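Local coordinates for protein oxidoreductase (Bordetella pertussis, PDB 3Q2K) that binds NADH and a UDP-sugar acid and probably oxidises that sugar nucleotide in the biosynthesis of 2,3-diacetamido-2,3-dideoxy-D-mannuronic acid, at residues N44-I49 with H321-Y325; V148-R154 with E339-G345; V226-T230 with T242-A246. All coordinates share one frame; numbering follows the deposited sequence.

Contact 1: N44-I49 with H321-Y325; sequences NHIGAI and HPLYY. With NAI (1,4-dihydronicotinamide adenine dinucleotide), chain U.
H45 and Y325 meet through a short hydrogen bond, H45 ND1 to Y325 OH at 2.7 Å. Either could donate. Y325 OH lies near the imidazole plane at its edge, and the rings are almost perpendicular, at 83°. The H45 CG stands beside the backbone N, anti to the carbonyl carbon (chi1 -75°), which carries the ring across to H321 and Y325. H321 points its edge at one face of H45 in an edge-to-face pair, with H321 CD2 3.6 Å from H45 CE1. The NE2 atoms of both histidines bond E122 OE1, so one carboxylate oxygen helps fix both. H321 ND1, buried beside N44 CB at 3.5 Å, has no polar partner.

Next to these rings A48 is wedged in tightly. Its CB lies 3.6 Å from Y325 CD2. This methyl sits where the axes of the two helix segments come to 8.6 Å, crossing at -55°. I49 CG1 makes a CH-pi contact over one face of the tyrosine ring. The looser side is the proline ring, whose CD is 4.2 Å from A48 CB; N44 and P322 are partly exposed.

H321 NE2 is 3.6 Å from N7N of the NADH carboxamide. Helix 42-50 follows the turn where R40 N and I41 N bond the cofactor. This is characteristic of the first helix of a Rossmann fold, here covered by a C-terminal-domain helix in the GFO/IDH/MocA family.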
loop_
_atom_site.group_PDB
_atom_site.type_symbol
_atom_site.label_atom_id
_atom_site.label_comp_id
_atom_site.label_asym_id
_atom_site.label_seq_id
_atom_site.Cartn_x
_atom_site.Cartn_y
_atom_site.Cartn_z
ATOM N N ASN C 44 -13.528 -41.707 -19.929
ATOM C CA ASN C 44 -12.119 -41.881 -20.273
ATOM C C ASN C 44 -11.416 -42.683 -19.193
ATOM O O ASN C 44 -10.397 -43.324 -19.448
ATOM C CB ASN C 44 -11.387 -40.547 -20.425
ATOM C CG ASN C 44 -12.188 -39.555 -21.234
ATOM O OD1 ASN C 44 -11.694 -39.004 -22.214
ATOM N ND2 ASN C 44 -13.441 -39.354 -20.842
ATOM N N HIS C 45 -11.947 -42.608 -17.975
ATOM C CA HIS C 45 -11.290 -43.330 -16.896
ATOM C C HIS C 45 -11.622 -44.795 -17.133
ATOM O O HIS C 45 -10.710 -45.595 -17.360
ATOM C CB HIS C 45 -11.768 -42.851 -15.528
ATOM C CG HIS C 45 -11.185 -41.528 -15.148
ATOM N ND1 HIS C 45 -9.940 -41.418 -14.565
ATOM C CD2 HIS C 45 -11.636 -40.264 -15.329
ATOM C CE1 HIS C 45 -9.659 -40.142 -14.381
ATOM N NE2 HIS C 45 -10.677 -39.422 -14.819
ATOM N N ILE C 46 -12.914 -45.109 -17.089
ATOM C CA ILE C 46 -13.412 -46.455 -17.371
ATOM C C ILE C 46 -12.659 -47.067 -18.551
ATOM O O ILE C 46 -12.146 -48.181 -18.476
ATOM C CB ILE C 46 -14.893 -46.428 -17.784
ATOM C CG1 ILE C 46 -15.803 -46.105 -16.602
ATOM C CG2 ILE C 46 -15.330 -47.774 -18.361
ATOM C CD1 ILE C 46 -17.159 -45.688 -17.143
ATOM N N GLY C 47 -12.572 -46.358 -19.670
ATOM C CA GLY C 47 -11.795 -46.872 -20.789
ATOM C C GLY C 47 -10.283 -46.896 -20.674
ATOM O O GLY C 47 -9.595 -47.639 -21.375
ATOM N N ALA C 48 -9.722 -46.058 -19.810
ATOM C CA ALA C 48 -8.272 -46.102 -19.674
ATOM C C ALA C 48 -7.994 -47.334 -18.824
ATOM O O ALA C 48 -7.075 -48.100 -19.115
ATOM C CB ALA C 48 -7.709 -44.851 -19.019
ATOM N N ILE C 49 -8.805 -47.519 -17.788
ATOM C CA ILE C 49 -8.573 -48.626 -16.864
ATOM C C ILE C 49 -8.663 -49.946 -17.621
ATOM O O ILE C 49 -7.819 -50.829 -17.460
ATOM C CB ILE C 49 -9.568 -48.653 -15.699
ATOM C CG1 ILE C 49 -9.165 -47.580 -14.685
ATOM C CG2 ILE C 49 -9.530 -50.037 -15.065
ATOM C CD1 ILE C 49 -10.257 -47.113 -13.742
ATOM N N HIS C 321 -5.972 -40.015 -20.949
ATOM C CA HIS C 321 -5.855 -40.762 -19.704
ATOM C C HIS C 321 -5.124 -42.102 -19.808
ATOM O O HIS C 321 -4.461 -42.488 -18.846
ATOM C CB HIS C 321 -7.212 -40.917 -19.015
ATOM C CG HIS C 321 -7.858 -39.621 -18.641
ATOM N ND1 HIS C 321 -8.475 -38.806 -19.565
ATOM C CD2 HIS C 321 -8.044 -39.036 -17.434
ATOM C CE1 HIS C 321 -9.009 -37.770 -18.942
ATOM N NE2 HIS C 321 -8.724 -37.864 -17.655
ATOM N N PRO C 322 -5.232 -42.819 -20.940
ATOM C CA PRO C 322 -4.637 -44.154 -20.996
ATOM C C PRO C 322 -3.164 -44.103 -20.604
ATOM O O PRO C 322 -2.667 -44.942 -19.848
ATOM C CB PRO C 322 -4.820 -44.601 -22.456
ATOM C CG PRO C 322 -5.404 -43.414 -23.173
ATOM C CD PRO C 322 -6.078 -42.574 -22.121
ATOM N N LEU C 323 -2.470 -43.100 -21.129
ATOM C CA LEU C 323 -1.069 -42.864 -20.792
ATOM C C LEU C 323 -0.809 -42.495 -19.335
ATOM O O LEU C 323 0.172 -42.942 -18.741
ATOM C CB LEU C 323 -0.564 -41.723 -21.671
ATOM C CG LEU C 323 -0.187 -42.282 -23.040
ATOM C CD1 LEU C 323 -0.206 -41.167 -24.076
ATOM C CD2 LEU C 323 1.173 -42.944 -22.842
ATOM N N TYR C 324 -1.658 -41.648 -18.762
ATOM C CA TYR C 324 -1.468 -41.301 -17.358
ATOM C C TYR C 324 -1.558 -42.548 -16.485
ATOM O O TYR C 324 -0.883 -42.660 -15.463
ATOM C CB TYR C 324 -2.505 -40.276 -16.891
ATOM C CG TYR C 324 -2.366 -39.851 -15.441
ATOM C CD1 TYR C 324 -3.044 -40.522 -14.435
ATOM C CD2 TYR C 324 -1.547 -38.792 -15.068
ATOM C CE1 TYR C 324 -2.937 -40.141 -13.108
ATOM C CE2 TYR C 324 -1.422 -38.410 -13.740
ATOM C CZ TYR C 324 -2.101 -39.105 -12.763
ATOM O OH TYR C 324 -2.020 -38.736 -11.440
ATOM N N TYR C 325 -2.458 -43.467 -16.819
ATOM C CA TYR C 325 -2.716 -44.533 -15.859
ATOM C C TYR C 325 -1.549 -45.507 -15.872
ATOM O O TYR C 325 -1.324 -46.204 -14.884
ATOM C CB TYR C 325 -4.006 -45.283 -16.182
ATOM C CG TYR C 325 -5.219 -44.807 -15.420
ATOM C CD1 TYR C 325 -5.533 -45.304 -14.160
ATOM C CD2 TYR C 325 -6.081 -43.891 -15.999
ATOM C CE1 TYR C 325 -6.668 -44.879 -13.491
ATOM C CE2 TYR C 325 -7.212 -43.461 -15.335
ATOM C CZ TYR C 325 -7.508 -43.957 -14.085
ATOM O OH TYR C 325 -8.647 -43.497 -13.459
HETATM P PA NAI U . -19.737 -33.902 -14.450
HETATM O O1A NAI U . -20.914 -33.101 -14.050
HETATM O O2A NAI U . -20.034 -34.481 -15.925
HETATM O O5B NAI U . -19.595 -35.341 -13.738
HETATM C C5B NAI U . -20.149 -35.219 -12.433
HETATM C C4B NAI U . -20.518 -36.534 -11.757
HETATM O O4B NAI U . -20.192 -36.471 -10.362
HETATM C C3B NAI U . -22.046 -36.480 -11.951
HETATM O O3B NAI U . -22.458 -37.750 -12.463
HETATM C C2B NAI U . -22.491 -36.101 -10.511
HETATM O O2B NAI U . -23.756 -36.662 -10.151
HETATM C C1B NAI U . -21.413 -36.885 -9.730
HETATM N N9A NAI U . -21.448 -36.436 -8.349
HETATM C C8A NAI U . -21.810 -35.217 -7.868
HETATM N N7A NAI U . -21.672 -35.246 -6.571
HETATM C C5A NAI U . -21.238 -36.449 -6.132
HETATM C C6A NAI U . -20.915 -37.033 -4.892
HETATM N N6A NAI U . -21.000 -36.327 -3.705
HETATM N N1A NAI U . -20.480 -38.289 -4.903
HETATM C C2A NAI U . -20.336 -38.977 -6.023
HETATM N N3A NAI U . -20.629 -38.470 -7.201
HETATM C C4A NAI U . -21.059 -37.219 -7.296
HETATM O O3 NAI U . -18.477 -32.968 -14.785
HETATM P PN NAI U . -17.119 -33.714 -15.207
HETATM O O1N NAI U . -16.785 -32.986 -16.521
HETATM O O2N NAI U . -17.078 -35.215 -15.565
HETATM O O5D NAI U . -16.018 -33.217 -14.131
HETATM C C5D NAI U . -14.995 -34.203 -14.084
HETATM C C4D NAI U . -13.986 -33.873 -12.978
HETATM O O4D NAI U . -12.792 -34.216 -13.713
HETATM C C3D NAI U . -13.880 -32.366 -12.671
HETATM O O3D NAI U . -12.873 -32.052 -11.716
HETATM C C2D NAI U . -13.317 -31.872 -14.018
HETATM O O2D NAI U . -12.519 -30.726 -13.740
HETATM C C1D NAI U . -12.287 -32.996 -14.286
HETATM N N1N NAI U . -12.061 -33.249 -15.706
HETATM C C2N NAI U . -10.821 -33.475 -16.083
HETATM C C3N NAI U . -10.578 -33.724 -17.428
HETATM C C7N NAI U . -9.194 -33.963 -17.875
HETATM O O7N NAI U . -8.905 -33.774 -19.039
HETATM N N7N NAI U . -8.286 -34.353 -16.958
HETATM C C4N NAI U . -11.634 -33.705 -18.337
HETATM C C5N NAI U . -12.904 -33.439 -17.862
HETATM C C6N NAI U . -13.102 -33.223 -16.512
#

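Contact 2: V148-R154 with E339-G345; sequences VVKQNRR and ETDGREG. With NAI (1,4-dihydronicotinamide adenine dinucleotide), chain U.
V148 N donates a nearly straight hydrogen bond to T340 O, at 2.8 Å and 173°. It joins the end of strand 146-148 to the turn before helix 342-361. Beside it V148 CB packs on T340 CG2 at 4.0 Å.

R153 reaches across with an extended chain (chi2 and chi3 both -175°). Its guanidinium passes over T340, whose OG1 sits above one face, 3.4 Å from R153 NH1 but badly angled for a bond. The same group makes a salt bridge to E344. R153 NH1 meets OE1 of E344 at 3.3 Å, on the anti side of the carboxylate, and the NH2 bond to that oxygen is weak. The stronger partner of R153 is D214, which takes NE, while W218 makes a cation-pi contact. The arginine is thus held from several directions.

D341 is the N-cap of the helix: its OD2 accepts from E344 N at 3.1 Å. R154 NH2 and E339 OE2 form a second salt bridge, modelled as very short, and its exact geometry is doubtful.

On the cofactor side the Q151 amide pairs with the NADH carboxamide. Q151 NE2 gives to O7N of NADH at 2.8 Å, and OE1 takes the return bond from N7N. The segment 148-154 continues from the outermost strand of the Rossmann sheet, bonded through the V149 backbone to S121, and its side chains touch helices 156-166, 210-220 and 321-333.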
loop_
_atom_site.group_PDB
_atom_site.type_symbol
_atom_site.label_atom_id
_atom_site.label_comp_id
_atom_site.label_asym_id
_atom_site.label_seq_id
_atom_site.Cartn_x
_atom_site.Cartn_y
_atom_site.Cartn_z
ATOM N N VAL C 148 -2.513 -36.832 -8.825
ATOM C CA VAL C 148 -3.378 -35.836 -9.437
ATOM C C VAL C 148 -3.290 -35.977 -10.959
ATOM O O VAL C 148 -2.219 -36.048 -11.556
ATOM C CB VAL C 148 -2.983 -34.417 -8.991
ATOM C CG1 VAL C 148 -3.831 -33.375 -9.723
ATOM C CG2 VAL C 148 -3.060 -34.338 -7.464
ATOM N N VAL C 149 -4.428 -36.030 -11.640
ATOM C CA VAL C 149 -4.377 -36.350 -13.068
ATOM C C VAL C 149 -3.818 -35.152 -13.816
ATOM O O VAL C 149 -4.405 -34.080 -13.763
ATOM C CB VAL C 149 -5.774 -36.683 -13.616
ATOM C CG1 VAL C 149 -5.752 -36.769 -15.130
ATOM C CG2 VAL C 149 -6.230 -37.997 -13.008
ATOM N N LYS C 150 -2.688 -35.300 -14.495
ATOM C CA LYS C 150 -2.233 -34.194 -15.315
ATOM C C LYS C 150 -1.770 -34.823 -16.617
ATOM O O LYS C 150 -0.565 -34.919 -16.853
ATOM C CB LYS C 150 -1.086 -33.432 -14.642
ATOM C CG LYS C 150 -1.325 -31.943 -14.553
ATOM C CD LYS C 150 -2.185 -31.691 -13.336
ATOM C CE LYS C 150 -2.323 -30.187 -13.116
ATOM N NZ LYS C 150 -3.681 -29.603 -13.301
ATOM N N GLN C 151 -2.713 -35.199 -17.478
ATOM C CA GLN C 151 -2.327 -36.084 -18.570
ATOM C C GLN C 151 -1.403 -35.426 -19.578
ATOM O O GLN C 151 -0.606 -36.134 -20.192
ATOM C CB GLN C 151 -3.487 -36.842 -19.229
ATOM C CG GLN C 151 -4.426 -36.002 -20.094
ATOM C CD GLN C 151 -5.537 -35.389 -19.269
ATOM O OE1 GLN C 151 -5.364 -35.114 -18.078
ATOM N NE2 GLN C 151 -6.703 -35.225 -19.884
ATOM N N ASN C 152 -1.473 -34.108 -19.731
ATOM C CA ASN C 152 -0.733 -33.509 -20.837
ATOM C C ASN C 152 0.755 -33.676 -20.576
ATOM O O ASN C 152 1.571 -33.566 -21.488
ATOM C CB ASN C 152 -1.017 -32.009 -20.992
ATOM C CG ASN C 152 -2.386 -31.723 -21.586
ATOM O OD1 ASN C 152 -3.221 -32.610 -21.770
ATOM N ND2 ASN C 152 -2.654 -30.449 -21.825
ATOM N N ARG C 153 1.100 -33.980 -19.328
ATOM C CA ARG C 153 2.519 -34.159 -19.048
ATOM C C ARG C 153 3.137 -35.297 -19.861
ATOM O O ARG C 153 4.345 -35.344 -20.112
ATOM C CB ARG C 153 2.754 -34.337 -17.547
ATOM C CG ARG C 153 2.677 -33.068 -16.734
ATOM C CD ARG C 153 3.042 -33.380 -15.290
ATOM N NE ARG C 153 2.875 -32.236 -14.398
ATOM C CZ ARG C 153 3.494 -32.100 -13.228
ATOM N NH1 ARG C 153 4.345 -33.014 -12.788
ATOM N NH2 ARG C 153 3.278 -31.035 -12.473
ATOM N N ARG C 154 2.301 -36.230 -20.297
ATOM C CA ARG C 154 2.818 -37.395 -20.994
ATOM C C ARG C 154 2.842 -37.102 -22.483
ATOM O O ARG C 154 3.379 -37.900 -23.243
ATOM C CB ARG C 154 1.946 -38.627 -20.741
ATOM C CG ARG C 154 1.768 -39.017 -19.284
ATOM C CD ARG C 154 3.091 -39.247 -18.563
ATOM N NE ARG C 154 4.006 -40.110 -19.303
ATOM C CZ ARG C 154 5.317 -39.907 -19.361
ATOM N NH1 ARG C 154 6.089 -40.730 -20.057
ATOM N NH2 ARG C 154 5.854 -38.875 -18.727
ATOM N N GLU C 339 4.341 -39.571 -11.327
ATOM C CA GLU C 339 4.718 -38.353 -12.040
ATOM C C GLU C 339 4.091 -37.068 -11.492
ATOM O O GLU C 339 4.671 -35.987 -11.583
ATOM C CB GLU C 339 4.338 -38.513 -13.513
ATOM C CG GLU C 339 4.652 -37.315 -14.402
ATOM C CD GLU C 339 4.409 -37.641 -15.864
ATOM O OE1 GLU C 339 3.248 -37.912 -16.242
ATOM O OE2 GLU C 339 5.390 -37.647 -16.637
ATOM N N THR C 340 2.896 -37.182 -10.925
ATOM C CA THR C 340 2.166 -36.043 -10.380
ATOM C C THR C 340 1.431 -36.550 -9.145
ATOM O O THR C 340 0.274 -36.963 -9.234
ATOM C CB THR C 340 1.138 -35.438 -11.366
ATOM O OG1 THR C 340 1.754 -35.185 -12.634
ATOM C CG2 THR C 340 0.591 -34.102 -10.854
ATOM N N ASP C 341 2.140 -36.537 -8.020
ATOM C CA ASP C 341 1.545 -36.746 -6.705
ATOM C C ASP C 341 0.916 -35.464 -6.166
ATOM O O ASP C 341 0.820 -34.446 -6.859
ATOM C CB ASP C 341 2.528 -37.356 -5.698
ATOM C CG ASP C 341 3.582 -36.382 -5.195
ATOM O OD1 ASP C 341 4.322 -36.767 -4.264
ATOM O OD2 ASP C 341 3.692 -35.243 -5.699
ATOM N N GLY C 342 0.449 -35.564 -4.927
ATOM C CA GLY C 342 -0.198 -34.471 -4.216
ATOM C C GLY C 342 0.573 -33.174 -4.324
ATOM O O GLY C 342 -0.015 -32.168 -4.713
ATOM N N ARG C 343 1.866 -33.195 -4.008
ATOM C CA ARG C 343 2.664 -31.968 -3.978
ATOM C C ARG C 343 2.916 -31.383 -5.362
ATOM O O ARG C 343 2.900 -30.167 -5.555
ATOM C CB ARG C 343 4.008 -32.195 -3.287
ATOM C CG ARG C 343 3.839 -32.468 -1.802
ATOM C CD ARG C 343 5.100 -33.005 -1.150
ATOM N NE ARG C 343 4.931 -32.811 0.288
ATOM C CZ ARG C 343 4.269 -33.637 1.091
ATOM N NH1 ARG C 343 3.692 -34.735 0.631
ATOM N NH2 ARG C 343 4.138 -33.367 2.380
ATOM N N GLU C 344 3.172 -32.259 -6.328
ATOM C CA GLU C 344 3.141 -31.875 -7.735
ATOM C C GLU C 344 1.908 -31.027 -8.049
ATOM O O GLU C 344 1.999 -30.002 -8.726
ATOM C CB GLU C 344 3.059 -33.137 -8.593
ATOM C CG GLU C 344 4.123 -33.261 -9.658
ATOM C CD GLU C 344 5.334 -32.434 -9.295
ATOM O OE1 GLU C 344 5.696 -31.608 -10.148
ATOM O OE2 GLU C 344 5.875 -32.549 -8.177
ATOM N N GLY C 345 0.771 -31.459 -7.512
ATOM C CA GLY C 345 -0.546 -30.871 -7.764
ATOM C C GLY C 345 -0.758 -29.580 -6.997
ATOM O O GLY C 345 -1.458 -28.690 -7.476
HETATM P PA NAI U . -19.737 -33.902 -14.450
HETATM O O1A NAI U . -20.914 -33.101 -14.050
HETATM O O2A NAI U . -20.034 -34.481 -15.925
HETATM O O5B NAI U . -19.595 -35.341 -13.738
HETATM C C5B NAI U . -20.149 -35.219 -12.433
HETATM C C4B NAI U . -20.518 -36.534 -11.757
HETATM O O4B NAI U . -20.192 -36.471 -10.362
HETATM C C3B NAI U . -22.046 -36.480 -11.951
HETATM O O3B NAI U . -22.458 -37.750 -12.463
HETATM C C2B NAI U . -22.491 -36.101 -10.511
HETATM O O2B NAI U . -23.756 -36.662 -10.151
HETATM C C1B NAI U . -21.413 -36.885 -9.730
HETATM N N9A NAI U . -21.448 -36.436 -8.349
HETATM C C8A NAI U . -21.810 -35.217 -7.868
HETATM N N7A NAI U . -21.672 -35.246 -6.571
HETATM C C5A NAI U . -21.238 -36.449 -6.132
HETATM C C6A NAI U . -20.915 -37.033 -4.892
HETATM N N6A NAI U . -21.000 -36.327 -3.705
HETATM N N1A NAI U . -20.480 -38.289 -4.903
HETATM C C2A NAI U . -20.336 -38.977 -6.023
HETATM N N3A NAI U . -20.629 -38.470 -7.201
HETATM C C4A NAI U . -21.059 -37.219 -7.296
HETATM O O3 NAI U . -18.477 -32.968 -14.785
HETATM P PN NAI U . -17.119 -33.714 -15.207
HETATM O O1N NAI U . -16.785 -32.986 -16.521
HETATM O O2N NAI U . -17.078 -35.215 -15.565
HETATM O O5D NAI U . -16.018 -33.217 -14.131
HETATM C C5D NAI U . -14.995 -34.203 -14.084
HETATM C C4D NAI U . -13.986 -33.873 -12.978
HETATM O O4D NAI U . -12.792 -34.216 -13.713
HETATM C C3D NAI U . -13.880 -32.366 -12.671
HETATM O O3D NAI U . -12.873 -32.052 -11.716
HETATM C C2D NAI U . -13.317 -31.872 -14.018
HETATM O O2D NAI U . -12.519 -30.726 -13.740
HETATM C C1D NAI U . -12.287 -32.996 -14.286
HETATM N N1N NAI U . -12.061 -33.249 -15.706
HETATM C C2N NAI U . -10.821 -33.475 -16.083
HETATM C C3N NAI U . -10.578 -33.724 -17.428
HETATM C C7N NAI U . -9.194 -33.963 -17.875
HETATM O O7N NAI U . -8.905 -33.774 -19.039
HETATM N N7N NAI U . -8.286 -34.353 -16.958
HETATM C C4N NAI U . -11.634 -33.705 -18.337
HETATM C C5N NAI U . -12.904 -33.439 -17.862
HETATM C C6N NAI U . -13.102 -33.223 -16.512
#

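Contact 3: V226-T230 with T242-A246; sequences VYAYT and TGVAA
V226 opens the strand pair with a CA-H...O contact, its CA 3.2 Å from A246 O. Its backbone also bonds to I365, in the short strand on the other edge of this strand. The V226 side chain packs on I355 of helix 342-361.

Y227 faces A246 in a hydrogen-bonded antiparallel pair. Y227 N gives to A246 O at 2.9 Å, and A246 N gives to Y227 O at 2.6 Å. The tyrosine ring is swung away from A246 (CG anti to the backbone N, chi1 -174°). It stacks on Y227 of the third subunit.

A228 and A245 form the next, non-hydrogen-bonded pair. Their CB atoms are 4.1 Å apart, and the short CA separation goes with a non-hydrogen-bonded pair. A228 N bonds to S358 OG of the helix. The two strands, 223-231 and 242-249, form a beta hairpin within the mixed sheet of the C-terminal domain. Side chains alternate between its faces. V226, A228 and T230 pack against helix 342-361, while Y227, Y229 and V244 meet the third subunit.

Y229 pairs with V244: Y229 N gives to V244 O and V244 N to Y229 O, each at 3.0 Å. Its CG stands beside the backbone N, anti to the carbonyl carbon (chi1 -64°), and the ring lies alongside the V244 side chain. The edge of the ring touches V244, with CD2 4.0 Å from CG1. Y227 CE2 lies over one face of the Y229 ring. Y229 OH is bound by S225 OG of the third subunit.

T230 lies opposite G243 in a non-hydrogen-bonded pair. The T230 side chain touches A359 of the helix and the loop residues F205 and E240. T230 CA approaches T242 O at 3.5 Å, and T242 OG1 bonds to T260 OG1.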
loop_
_atom_site.group_PDB
_atom_site.type_symbol
_atom_site.label_atom_id
_atom_site.label_comp_id
_atom_site.label_asym_id
_atom_site.label_seq_id
_atom_site.Cartn_x
_atom_site.Cartn_y
_atom_site.Cartn_z
ATOM N N VAL C 226 3.187 -13.436 -9.567
ATOM C CA VAL C 226 2.278 -13.181 -10.684
ATOM C C VAL C 226 1.530 -11.877 -10.477
ATOM O O VAL C 226 1.310 -11.450 -9.340
ATOM C CB VAL C 226 1.200 -14.263 -10.903
ATOM C CG1 VAL C 226 1.865 -15.622 -10.799
ATOM C CG2 VAL C 226 0.104 -14.165 -9.851
ATOM N N TYR C 227 1.139 -11.265 -11.589
ATOM C CA TYR C 227 0.072 -10.266 -11.516
ATOM C C TYR C 227 -1.006 -10.657 -12.521
ATOM O O TYR C 227 -0.693 -11.003 -13.665
ATOM C CB TYR C 227 0.597 -8.867 -11.867
ATOM C CG TYR C 227 -0.491 -7.852 -11.630
ATOM C CD1 TYR C 227 -0.615 -7.228 -10.397
ATOM C CD2 TYR C 227 -1.508 -7.689 -12.563
ATOM C CE1 TYR C 227 -1.638 -6.340 -10.164
ATOM C CE2 TYR C 227 -2.540 -6.790 -12.349
ATOM C CZ TYR C 227 -2.603 -6.144 -11.129
ATOM O OH TYR C 227 -3.605 -5.246 -10.851
ATOM N N ALA C 228 -2.263 -10.627 -12.097
ATOM C CA ALA C 228 -3.324 -11.042 -13.023
ATOM C C ALA C 228 -4.489 -10.073 -13.085
ATOM O O ALA C 228 -4.806 -9.427 -12.086
ATOM C CB ALA C 228 -3.868 -12.434 -12.653
ATOM N N TYR C 229 -5.118 -10.005 -14.253
ATOM C CA TYR C 229 -6.438 -9.400 -14.407
ATOM C C TYR C 229 -7.352 -10.539 -14.859
ATOM O O TYR C 229 -7.005 -11.293 -15.778
ATOM C CB TYR C 229 -6.446 -8.377 -15.546
ATOM C CG TYR C 229 -5.574 -7.144 -15.422
ATOM C CD1 TYR C 229 -6.035 -6.035 -14.732
ATOM C CD2 TYR C 229 -4.352 -7.049 -16.068
ATOM C CE1 TYR C 229 -5.291 -4.881 -14.649
ATOM C CE2 TYR C 229 -3.580 -5.907 -15.972
ATOM C CZ TYR C 229 -4.076 -4.822 -15.286
ATOM O OH TYR C 229 -3.301 -3.693 -15.174
ATOM N N THR C 230 -8.518 -10.668 -14.232
ATOM C CA THR C 230 -9.500 -11.594 -14.800
ATOM C C THR C 230 -10.856 -10.904 -14.873
ATOM O O THR C 230 -11.072 -9.876 -14.227
ATOM C CB THR C 230 -9.636 -12.890 -13.990
ATOM O OG1 THR C 230 -10.267 -12.602 -12.735
ATOM C CG2 THR C 230 -8.287 -13.598 -13.836
ATOM N N THR C 242 -12.402 -15.092 -18.776
ATOM C CA THR C 242 -11.301 -14.539 -19.545
ATOM C C THR C 242 -10.291 -13.960 -18.566
ATOM O O THR C 242 -10.670 -13.328 -17.573
ATOM C CB THR C 242 -11.907 -13.358 -20.322
ATOM O OG1 THR C 242 -12.930 -13.866 -21.185
ATOM C CG2 THR C 242 -10.842 -12.606 -21.086
ATOM N N GLY C 243 -9.011 -14.141 -18.865
ATOM C CA GLY C 243 -7.988 -13.456 -18.095
ATOM C C GLY C 243 -6.586 -13.550 -18.650
ATOM O O GLY C 243 -6.302 -14.226 -19.640
ATOM N N VAL C 244 -5.717 -12.808 -17.976
ATOM C CA VAL C 244 -4.290 -12.762 -18.300
ATOM C C VAL C 244 -3.492 -12.714 -16.993
ATOM O O VAL C 244 -3.892 -12.016 -16.058
ATOM C CB VAL C 244 -3.984 -11.536 -19.204
ATOM C CG1 VAL C 244 -4.221 -10.212 -18.500
ATOM C CG2 VAL C 244 -2.516 -11.516 -19.588
ATOM N N ALA C 245 -2.366 -13.420 -16.934
ATOM C CA ALA C 245 -1.399 -13.295 -15.844
ATOM C C ALA C 245 -0.020 -12.940 -16.369
ATOM O O ALA C 245 0.418 -13.582 -17.331
ATOM C CB ALA C 245 -1.296 -14.579 -15.022
ATOM N N ALA C 246 0.633 -11.966 -15.725
ATOM C CA ALA C 246 2.030 -11.636 -16.000
ATOM C C ALA C 246 2.835 -12.453 -14.995
ATOM O O ALA C 246 2.463 -12.529 -13.823
ATOM C CB ALA C 246 2.285 -10.125 -15.812
#

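From the N terminus, the chain first passes helix 42-50, to which helix 321-333 returns to close contact 1. The loop 148-154 follows the last strand of the Rossmann sheet and is met by 339-345 in contact 2. The segments of contacts 1 and 2 alternate, so their loops cross. Contact 3, a local hairpin, is nested inside both. Contacts 1 and 2 tie the C-terminal part of the chain back to the nucleotide-binding domain. They touch each other, Y324 OH to V148 O, and both reach NADH. Contact 3 lies in the mixed sheet, its centre about 33 Å from that of contact 1.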